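Local atomic coordinates of acetylornithine aminotransferase (Aquifex aeolicus, PDB entry 2EH6), a protein that catalyses the pyridoxal-phosphate-dependent transfer of an amino group from N(2)-acetyl-L-ornithine to 2-oxoglutarate in arginine biosynthesis. Residues W118-Y132 against F147-L159. Residues are numbered along the deposited sequence; the frame is centred on the assembly and turned at random. Where two conformers were deposited one is given.
Sequences WKFISFENSFHGRTY and FEPLVPGFSYAKL. With PLP (pyridoxal-5'-phosphate), chain C.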
ATOM      1  N   TRP A 118      23.356  -9.440   2.096  1.00 41.21           N
ATOM      2  CA  TRP A 118      22.285  -8.513   2.424  1.00 40.66           C
ATOM      3  C   TRP A 118      22.307  -7.223   1.614  1.00 39.58           C
ATOM      4  O   TRP A 118      21.440  -6.366   1.790  1.00 37.65           O
ATOM      5  CB  TRP A 118      22.315  -8.176   3.921  1.00 42.15           C
ATOM      6  CG  TRP A 118      23.670  -7.673   4.330  0.50 42.45           C
ATOM      7  CD1 TRP A 118      24.765  -8.429   4.637  0.50 43.51           C
ATOM      8  CD2 TRP A 118      24.102  -6.307   4.375  0.50 42.81           C
ATOM      9  NE1 TRP A 118      25.853  -7.621   4.865  0.50 43.70           N
ATOM     10  CE2 TRP A 118      25.474  -6.314   4.711  0.50 43.15           C
ATOM     11  CE3 TRP A 118      23.463  -5.079   4.159  0.50 41.66           C
ATOM     12  CZ2 TRP A 118      26.220  -5.136   4.837  0.50 42.17           C
ATOM     13  CZ3 TRP A 118      24.207  -3.908   4.286  0.50 41.57           C
ATOM     14  CH2 TRP A 118      25.571  -3.947   4.622  0.50 41.04           C
ATOM     15  N   LYS A 119      23.292  -7.088   0.729  1.00 36.21           N
ATOM     16  CA  LYS A 119      23.408  -5.893  -0.097  1.00 35.12           C
ATOM     17  C   LYS A 119      22.667  -6.046  -1.419  1.00 32.79           C
ATOM     18  O   LYS A 119      22.399  -7.154  -1.878  1.00 32.12           O
ATOM     19  CB  LYS A 119      24.877  -5.581  -0.392  1.00 37.02           C
ATOM     20  CG  LYS A 119      25.737  -5.345   0.838  1.00 39.72           C
ATOM     21  CD  LYS A 119      27.160  -4.965   0.434  1.00 42.83           C
ATOM     22  CE  LYS A 119      28.047  -4.788   1.656  1.00 43.22           C
ATOM     23  NZ  LYS A 119      29.426  -4.388   1.267  1.00 46.82           N
ATOM     24  N   PHE A 120      22.345  -4.917  -2.029  1.00 31.20           N
ATOM     25  CA  PHE A 120      21.644  -4.924  -3.301  1.00 29.55           C
ATOM     26  C   PHE A 120      22.263  -3.910  -4.228  1.00 27.35           C
ATOM     27  O   PHE A 120      22.731  -2.853  -3.797  1.00 28.13           O
ATOM     28  CB  PHE A 120      20.166  -4.573  -3.105  1.00 28.92           C
ATOM     29  CG  PHE A 120      19.391  -5.604  -2.356  1.00 27.86           C
ATOM     30  CD1 PHE A 120      18.840  -6.696  -3.016  1.00 27.38           C
ATOM     31  CD2 PHE A 120      19.225  -5.498  -0.982  1.00 27.77           C
ATOM     32  CE1 PHE A 120      18.133  -7.669  -2.315  1.00 26.56           C
ATOM     33  CE2 PHE A 120      18.525  -6.463  -0.274  1.00 25.91           C
ATOM     34  CZ  PHE A 120      17.976  -7.551  -0.941  1.00 27.30           C
ATOM     35  N   ILE A 121      22.274  -4.250  -5.505  1.00 27.33           N
ATOM     36  CA  ILE A 121      22.781  -3.363  -6.527  1.00 28.45           C
ATOM     37  C   ILE A 121      21.577  -2.993  -7.378  1.00 28.97           C
ATOM     38  O   ILE A 121      20.907  -3.871  -7.914  1.00 29.38           O
ATOM     39  CB  ILE A 121      23.814  -4.059  -7.436  1.00 30.09           C
ATOM     40  CG1 ILE A 121      25.070  -4.408  -6.629  1.00 30.17           C
ATOM     41  CG2 ILE A 121      24.154  -3.154  -8.624  1.00 29.52           C
ATOM     42  CD1 ILE A 121      26.125  -5.159  -7.429  1.00 31.06           C
ATOM     43  N   SER A 122      21.279  -1.704  -7.470  1.00 30.75           N
ATOM     44  CA  SER A 122      20.175  -1.255  -8.306  1.00 31.15           C
ATOM     45  C   SER A 122      20.813  -0.308  -9.313  1.00 32.27           C
ATOM     46  O   SER A 122      22.039  -0.218  -9.378  1.00 30.91           O
ATOM     47  CB  SER A 122      19.091  -0.551  -7.478  1.00 30.31           C
ATOM     48  OG  SER A 122      19.599   0.586  -6.812  1.00 32.88           O
ATOM     49  N   PHE A 123      20.007   0.409 -10.085  1.00 31.87           N
ATOM     50  CA  PHE A 123      20.569   1.289 -11.097  1.00 31.59           C
ATOM     51  C   PHE A 123      20.193   2.759 -11.021  1.00 32.22           C
ATOM     52  O   PHE A 123      19.156   3.128 -10.466  1.00 30.92           O
ATOM     53  CB  PHE A 123      20.207   0.740 -12.477  1.00 33.30           C
ATOM     54  CG  PHE A 123      20.835  -0.587 -12.774  1.00 34.45           C
ATOM     55  CD1 PHE A 123      22.114  -0.658 -13.320  1.00 34.33           C
ATOM     56  CD2 PHE A 123      20.169  -1.768 -12.475  1.00 33.96           C
ATOM     57  CE1 PHE A 123      22.722  -1.890 -13.563  1.00 34.69           C
ATOM     58  CE2 PHE A 123      20.769  -3.003 -12.712  1.00 35.23           C
ATOM     59  CZ  PHE A 123      22.049  -3.062 -13.258  1.00 34.40           C
ATOM     60  N   GLU A 124      21.065   3.592 -11.580  1.00 32.50           N
ATOM     61  CA  GLU A 124      20.842   5.027 -11.627  1.00 32.80           C
ATOM     62  C   GLU A 124      19.614   5.269 -12.500  1.00 32.93           C
ATOM     63  O   GLU A 124      19.384   4.540 -13.465  1.00 31.80           O
ATOM     64  CB  GLU A 124      22.062   5.730 -12.233  1.00 35.39           C
ATOM     65  CG  GLU A 124      23.178   6.003 -11.231  1.00 38.98           C
ATOM     66  CD  GLU A 124      24.432   6.567 -11.876  1.00 42.06           C
ATOM     67  OE1 GLU A 124      24.314   7.287 -12.891  1.00 42.20           O
ATOM     68  OE2 GLU A 124      25.537   6.299 -11.361  1.00 43.61           O
ATOM     69  N   ASN A 125      18.834   6.289 -12.149  1.00 32.77           N
ATOM     70  CA  ASN A 125      17.623   6.648 -12.883  1.00 33.58           C
ATOM     71  C   ASN A 125      16.486   5.669 -12.670  1.00 31.37           C
ATOM     72  O   ASN A 125      15.466   5.748 -13.352  1.00 31.47           O
ATOM     73  CB  ASN A 125      17.895   6.744 -14.381  1.00 36.24           C
ATOM     74  CG  ASN A 125      18.966   7.741 -14.707  1.00 38.17           C
ATOM     75  OD1 ASN A 125      18.887   8.900 -14.312  1.00 41.87           O
ATOM     76  ND2 ASN A 125      19.981   7.299 -15.440  1.00 39.30           N
ATOM     77  N   SER A 126      16.660   4.744 -11.736  1.00 30.75           N
ATOM     78  CA  SER A 126      15.624   3.765 -11.456  1.00 30.03           C
ATOM     79  C   SER A 126      14.613   4.353 -10.484  1.00 29.52           C
ATOM     80  O   SER A 126      14.891   5.341  -9.797  1.00 28.52           O
ATOM     81  CB  SER A 126      16.229   2.504 -10.846  1.00 30.66           C
ATOM     82  OG  SER A 126      16.697   2.757  -9.531  1.00 31.43           O
ATOM     83  N   PHE A 127      13.432   3.749 -10.443  1.00 27.94           N
ATOM     84  CA  PHE A 127      12.387   4.191  -9.530  1.00 27.83           C
ATOM     85  C   PHE A 127      11.660   2.955  -9.056  1.00 26.35           C
ATOM     86  O   PHE A 127      11.017   2.279  -9.851  1.00 27.48           O
ATOM     87  CB  PHE A 127      11.381   5.117 -10.212  1.00 27.27           C
ATOM     88  CG  PHE A 127      10.368   5.673  -9.262  1.00 28.52           C
ATOM     89  CD1 PHE A 127      10.687   6.752  -8.445  1.00 29.75           C
ATOM     90  CD2 PHE A 127       9.133   5.050  -9.103  1.00 30.54           C
ATOM     91  CE1 PHE A 127       9.794   7.202  -7.474  1.00 31.75           C
ATOM     92  CE2 PHE A 127       8.232   5.489  -8.138  1.00 32.73           C
ATOM     93  CZ  PHE A 127       8.564   6.565  -7.319  1.00 32.18           C
ATOM     94  N   HIS A 128      11.750   2.665  -7.761  1.00 25.57           N
ATOM     95  CA  HIS A 128      11.114   1.473  -7.216  1.00 25.32           C
ATOM     96  C   HIS A 128      10.082   1.744  -6.126  1.00 24.13           C
ATOM     97  O   HIS A 128       9.411   0.827  -5.665  1.00 24.85           O
ATOM     98  CB  HIS A 128      12.194   0.520  -6.686  1.00 25.44           C
ATOM     99  CG  HIS A 128      13.176   0.088  -7.733  1.00 25.77           C
ATOM    100  ND1 HIS A 128      12.806  -0.645  -8.842  1.00 25.73           N
ATOM    101  CD2 HIS A 128      14.506   0.311  -7.856  1.00 24.75           C
ATOM    102  CE1 HIS A 128      13.867  -0.850  -9.604  1.00 25.70           C
ATOM    103  NE2 HIS A 128      14.911  -0.280  -9.028  1.00 26.08           N
ATOM    104  N   GLY A 129       9.944   3.000  -5.720  1.00 24.92           N
ATOM    105  CA  GLY A 129       8.976   3.320  -4.687  1.00 25.90           C
ATOM    106  C   GLY A 129       9.470   4.354  -3.697  1.00 27.31           C
ATOM    107  O   GLY A 129      10.657   4.706  -3.686  1.00 27.62           O
ATOM    108  N   ARG A 130       8.555   4.818  -2.847  1.00 26.47           N
ATOM    109  CA  ARG A 130       8.846   5.853  -1.863  1.00 26.66           C
ATOM    110  C   ARG A 130       8.983   5.400  -0.414  1.00 25.00           C
ATOM    111  O   ARG A 130       9.437   6.185   0.421  1.00 25.48           O
ATOM    112  CB  ARG A 130       7.766   6.929  -1.925  1.00 28.58           C
ATOM    113  CG  ARG A 130       7.599   7.586  -3.284  1.00 35.41           C
ATOM    114  CD  ARG A 130       8.591   8.719  -3.501  1.00 37.22           C
ATOM    115  NE  ARG A 130       8.137   9.603  -4.569  1.00 40.23           N
ATOM    116  CZ  ARG A 130       8.587  10.838  -4.771  1.00 43.52           C
ATOM    117  NH1 ARG A 130       9.518  11.353  -3.972  1.00 43.43           N
ATOM    118  NH2 ARG A 130       8.096  11.568  -5.765  1.00 41.92           N
ATOM    119  N   THR A 131       8.552   4.181  -0.092  1.00 22.72           N
ATOM    120  CA  THR A 131       8.701   3.697   1.279  1.00 23.57           C
ATOM    121  C   THR A 131      10.198   3.397   1.444  1.00 23.20           C
ATOM    122  O   THR A 131      10.891   3.178   0.454  1.00 24.44           O
ATOM    123  CB  THR A 131       7.825   2.448   1.551  1.00 23.88           C
ATOM    124  OG1 THR A 131       8.037   1.465   0.531  1.00 25.00           O
ATOM    125  CG2 THR A 131       6.353   2.838   1.571  1.00 23.73           C
ATOM    126  N   TYR A 132      10.698   3.385   2.677  1.00 23.95           N
ATOM    127  CA  TYR A 132      12.132   3.215   2.903  1.00 25.12           C
ATOM    128  C   TYR A 132      12.906   2.130   2.167  1.00 25.32           C
ATOM    129  O   TYR A 132      13.981   2.404   1.634  1.00 25.89           O
ATOM    130  CB  TYR A 132      12.416   3.144   4.405  1.00 24.82           C
ATOM    131  CG  TYR A 132      12.620   4.517   5.000  1.00 25.25           C
ATOM    132  CD1 TYR A 132      13.846   5.171   4.883  1.00 24.27           C
ATOM    133  CD2 TYR A 132      11.570   5.190   5.633  1.00 24.20           C
ATOM    134  CE1 TYR A 132      14.024   6.470   5.380  1.00 25.86           C
ATOM    135  CE2 TYR A 132      11.737   6.484   6.132  1.00 23.52           C
ATOM    136  CZ  TYR A 132      12.965   7.116   6.000  1.00 24.57           C
ATOM    137  OH  TYR A 132      13.126   8.392   6.484  1.00 27.03           O
ATOM    138  N   PHE A 147      15.574  12.417   4.086  1.00 29.86           N
ATOM    139  CA  PHE A 147      15.036  11.188   4.656  1.00 29.26           C
ATOM    140  C   PHE A 147      16.096  10.217   5.184  1.00 29.60           C
ATOM    141  O   PHE A 147      15.763   9.230   5.834  1.00 28.58           O
ATOM    142  CB  PHE A 147      14.168  10.489   3.602  1.00 27.15           C
ATOM    143  CG  PHE A 147      13.114  11.386   2.991  1.00 22.67           C
ATOM    144  CD1 PHE A 147      12.194  12.046   3.793  1.00 24.31           C
ATOM    145  CD2 PHE A 147      13.038  11.550   1.617  1.00 23.69           C
ATOM    146  CE1 PHE A 147      11.209  12.858   3.236  1.00 25.72           C
ATOM    147  CE2 PHE A 147      12.059  12.362   1.043  1.00 26.19           C
ATOM    148  CZ  PHE A 147      11.142  13.016   1.854  1.00 25.71           C
ATOM    149  N   GLU A 148      17.367  10.502   4.909  1.00 31.33           N
ATOM    150  CA  GLU A 148      18.464   9.642   5.358  1.00 31.95           C
ATOM    151  C   GLU A 148      18.517   9.571   6.884  1.00 31.44           C
ATOM    152  O   GLU A 148      18.027  10.470   7.576  1.00 31.83           O
ATOM    153  CB  GLU A 148      19.805  10.163   4.817  1.00 33.67           C
ATOM    154  CG  GLU A 148      19.807  10.453   3.318  1.00 35.68           C
ATOM    155  CD  GLU A 148      19.411  11.888   2.976  1.00 36.13           C
ATOM    156  OE1 GLU A 148      18.709  12.541   3.780  1.00 35.88           O
ATOM    157  OE2 GLU A 148      19.796  12.361   1.887  1.00 37.71           O
ATOM    158  N   PRO A 149      19.104   8.493   7.434  1.00 31.19           N
ATOM    159  CA  PRO A 149      19.710   7.358   6.727  1.00 30.63           C
ATOM    160  C   PRO A 149      18.690   6.376   6.159  1.00 30.56           C
ATOM    161  O   PRO A 149      17.664   6.096   6.781  1.00 31.63           O
ATOM    162  CB  PRO A 149      20.571   6.709   7.804  1.00 30.40           C
ATOM    163  CG  PRO A 149      19.737   6.910   9.023  1.00 30.70           C
ATOM    164  CD  PRO A 149      19.301   8.358   8.888  1.00 30.63           C
ATOM    165  N   LEU A 150      18.994   5.846   4.982  1.00 30.60           N
ATOM    166  CA  LEU A 150      18.130   4.878   4.321  1.00 31.11           C
ATOM    167  C   LEU A 150      18.512   3.490   4.818  1.00 31.96           C
ATOM    168  O   LEU A 150      19.311   3.360   5.749  1.00 29.88           O
ATOM    169  CB  LEU A 150      18.341   4.946   2.811  1.00 31.64           C
ATOM    170  CG  LEU A 150      18.223   6.344   2.199  1.00 34.43           C
ATOM    171  CD1 LEU A 150      18.540   6.280   0.713  1.00 35.03           C
ATOM    172  CD2 LEU A 150      16.819   6.895   2.433  1.00 34.47           C
ATOM    173  N   VAL A 151      17.933   2.457   4.211  1.00 30.37           N
ATOM    174  CA  VAL A 151      18.274   1.096   4.597  1.00 31.43           C
ATOM    175  C   VAL A 151      19.693   0.893   4.078  1.00 31.01           C
ATOM    176  O   VAL A 151      19.991   1.211   2.932  1.00 31.27           O
ATOM    177  CB  VAL A 151      17.345   0.056   3.943  1.00 30.18           C
ATOM    178  CG1 VAL A 151      17.779  -1.345   4.344  1.00 31.39           C
ATOM    179  CG2 VAL A 151      15.904   0.301   4.375  1.00 29.58           C
ATOM    180  N   PRO A 152      20.589   0.371   4.923  1.00 30.82           N
ATOM    181  CA  PRO A 152      21.973   0.152   4.490  1.00 30.39           C
ATOM    182  C   PRO A 152      22.098  -0.963   3.463  1.00 29.64           C
ATOM    183  O   PRO A 152      21.264  -1.864   3.412  1.00 29.81           O
ATOM    184  CB  PRO A 152      22.697  -0.211   5.791  1.00 29.90           C
ATOM    185  CG  PRO A 152      21.819   0.355   6.876  1.00 31.49           C
ATOM    186  CD  PRO A 152      20.434   0.074   6.357  1.00 30.39           C
ATOM    187  N   GLY A 153      23.139  -0.889   2.639  1.00 30.42           N
ATOM    188  CA  GLY A 153      23.381  -1.942   1.677  1.00 31.00           C
ATOM    189  C   GLY A 153      23.002  -1.744   0.231  1.00 32.39           C
ATOM    190  O   GLY A 153      23.050  -2.701  -0.532  1.00 32.58           O
ATOM    191  N   PHE A 154      22.631  -0.529  -0.161  1.00 32.70           N
ATOM    192  CA  PHE A 154      22.261  -0.297  -1.551  1.00 32.60           C
ATOM    193  C   PHE A 154      23.264   0.580  -2.295  1.00 33.21           C
ATOM    194  O   PHE A 154      23.705   1.613  -1.787  1.00 32.48           O
ATOM    195  CB  PHE A 154      20.857   0.322  -1.635  1.00 31.94           C
ATOM    196  CG  PHE A 154      19.761  -0.592  -1.156  1.00 29.92           C
ATOM    197  CD1 PHE A 154      19.559  -0.807   0.202  1.00 28.05           C
ATOM    198  CD2 PHE A 154      18.946  -1.257  -2.066  1.00 29.27           C
ATOM    199  CE1 PHE A 154      18.561  -1.671   0.647  1.00 27.98           C
ATOM    200  CE2 PHE A 154      17.947  -2.123  -1.631  1.00 27.88           C
ATOM    201  CZ  PHE A 154      17.753  -2.331  -0.272  1.00 27.92           C
ATOM    202  N   SER A 155      23.629   0.151  -3.500  1.00 32.23           N
ATOM    203  CA  SER A 155      24.566   0.898  -4.331  1.00 34.75           C
ATOM    204  C   SER A 155      23.970   0.971  -5.729  1.00 34.81           C
ATOM    205  O   SER A 155      23.203   0.096  -6.130  1.00 35.13           O
ATOM    206  CB  SER A 155      25.939   0.210  -4.365  1.00 35.42           C
ATOM    207  OG  SER A 155      25.853  -1.088  -4.921  1.00 39.66           O
ATOM    208  N   TYR A 156      24.333   2.004  -6.479  1.00 33.91           N
ATOM    209  CA  TYR A 156      23.768   2.181  -7.809  1.00 34.47           C
ATOM    210  C   TYR A 156      24.753   2.076  -8.967  1.00 35.47           C
ATOM    211  O   TYR A 156      25.710   2.843  -9.064  1.00 35.79           O
ATOM    212  CB  TYR A 156      23.044   3.532  -7.851  1.00 32.63           C
ATOM    213  CG  TYR A 156      22.237   3.776  -6.593  1.00 32.68           C
ATOM    214  CD1 TYR A 156      21.119   3.000  -6.299  1.00 31.71           C
ATOM    215  CD2 TYR A 156      22.647   4.718  -5.655  1.00 33.66           C
ATOM    216  CE1 TYR A 156      20.433   3.150  -5.095  1.00 31.42           C
ATOM    217  CE2 TYR A 156      21.972   4.878  -4.451  1.00 33.33           C
ATOM    218  CZ  TYR A 156      20.868   4.088  -4.175  1.00 31.16           C
ATOM    219  OH  TYR A 156      20.219   4.228  -2.967  1.00 29.77           O
ATOM    220  N   ALA A 157      24.498   1.113  -9.847  1.00 36.58           N
ATOM    221  CA  ALA A 157      25.326   0.901 -11.028  1.00 36.89           C
ATOM    222  C   ALA A 157      24.688   1.651 -12.189  1.00 37.31           C
ATOM    223  O   ALA A 157      23.669   2.326 -12.016  1.00 36.40           O
ATOM    224  CB  ALA A 157      25.412  -0.586 -11.346  1.00 36.42           C
ATOM    225  N   LYS A 158      25.280   1.535 -13.373  1.00 38.34           N
ATOM    226  CA  LYS A 158      24.747   2.212 -14.549  1.00 38.82           C
ATOM    227  C   LYS A 158      24.159   1.238 -15.564  1.00 38.54           C
ATOM    228  O   LYS A 158      24.765   0.217 -15.894  1.00 38.52           O
ATOM    229  CB  LYS A 158      25.835   3.076 -15.192  1.00 40.87           C
ATOM    230  CG  LYS A 158      26.238   4.245 -14.311  1.00 44.05           C
ATOM    231  CD  LYS A 158      27.326   5.100 -14.926  1.00 48.49           C
ATOM    232  CE  LYS A 158      27.652   6.277 -14.013  1.00 50.20           C
ATOM    233  NZ  LYS A 158      28.758   7.122 -14.545  1.00 53.12           N
ATOM    234  N   LEU A 159      22.963   1.564 -16.046  1.00 38.41           N
ATOM    235  CA  LEU A 159      22.262   0.727 -17.012  1.00 37.38           C
ATOM    236  C   LEU A 159      23.106   0.571 -18.274  1.00 37.62           C
ATOM    237  O   LEU A 159      23.709   1.532 -18.748  1.00 36.46           O
ATOM    238  CB  LEU A 159      20.909   1.349 -17.361  1.00 37.19           C
ATOM    239  CG  LEU A 159      19.845   0.425 -17.955  1.00 36.89           C
ATOM    240  CD1 LEU A 159      19.317  -0.510 -16.870  1.00 37.40           C
ATOM    241  CD2 LEU A 159      18.711   1.257 -18.533  1.00 36.82           C
TER
HETATM  242  N1  PLP C1001       8.460   0.695  -9.290  1.00 40.84           N
HETATM  243  C2  PLP C1001       8.268   1.038 -10.578  1.00 41.06           C
HETATM  244  C2A PLP C1001       9.155   0.464 -11.653  1.00 40.23           C
HETATM  245  C3  PLP C1001       7.238   1.932 -10.933  1.00 43.17           C
HETATM  246  O3  PLP C1001       7.040   2.281 -12.240  1.00 48.34           O
HETATM  247  C4  PLP C1001       6.402   2.468  -9.897  1.00 41.56           C
HETATM  248  C4A PLP C1001       5.311   3.398 -10.271  1.00 43.09           C
HETATM  249  C5  PLP C1001       6.653   2.071  -8.521  1.00 40.82           C
HETATM  250  C6  PLP C1001       7.703   1.174  -8.274  1.00 41.32           C
HETATM  251  C5A PLP C1001       5.808   2.608  -7.377  1.00 40.81           C
HETATM  252  O4P PLP C1001       4.528   1.975  -7.397  1.00 41.58           O
HETATM  253  P   PLP C1001       3.623   2.560  -6.183  1.00 39.36           P
HETATM  254  O1P PLP C1001       2.306   1.885  -6.233  1.00 39.63           O
HETATM  255  O2P PLP C1001       4.295   2.289  -4.761  1.00 41.05           O
HETATM  256  O3P PLP C1001       3.434   4.146  -6.382  1.00 38.70           O
HETATM  257  O   HOH W   1      25.460  -2.528  -2.700  1.00 35.51           O
HETATM  258  O   HOH W   2      21.921   4.291 -15.637  1.00 40.50           O
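F120 to F123 pair in parallel with F154 to A157, the two strands of a beta-alpha-beta unit linked through helix 132-137, at one margin of the mixed sheet of this class-III aminotransferase. Five backbone hydrogen bonds join them, from F120 N to G153 O (2.8 Å) to E124 N to A157 O (2.9 Å). Water 1 donates to F120 O and also bonds S155 OG, 2.7 Å away.

Aromatic packing differs on the two faces. With CG beside the backbone N (chi1 -67°), the F120 ring runs alongside that of F154, the planes 21° apart and so offset that the rings scarcely overlap, with F120 CD2 3.6 Å from F154 CZ; I103 and A106 of helix 95-112 pack on F120. On the I121 face, F123 CE1 meets A157 CB at 3.7 Å, and L159 CD1 lies over one face of the F123 ring. Beyond the strand, S126 N and OG both bond F123 O, tying down the turn that leads to F127 and H128 at the cofactor. The chain returns at Y132, whose side chain crosses that of F147 at about a right angle; Y132 OH donates to F147 O at 2.8 Å, in the carbonyl plane and on a lone pair.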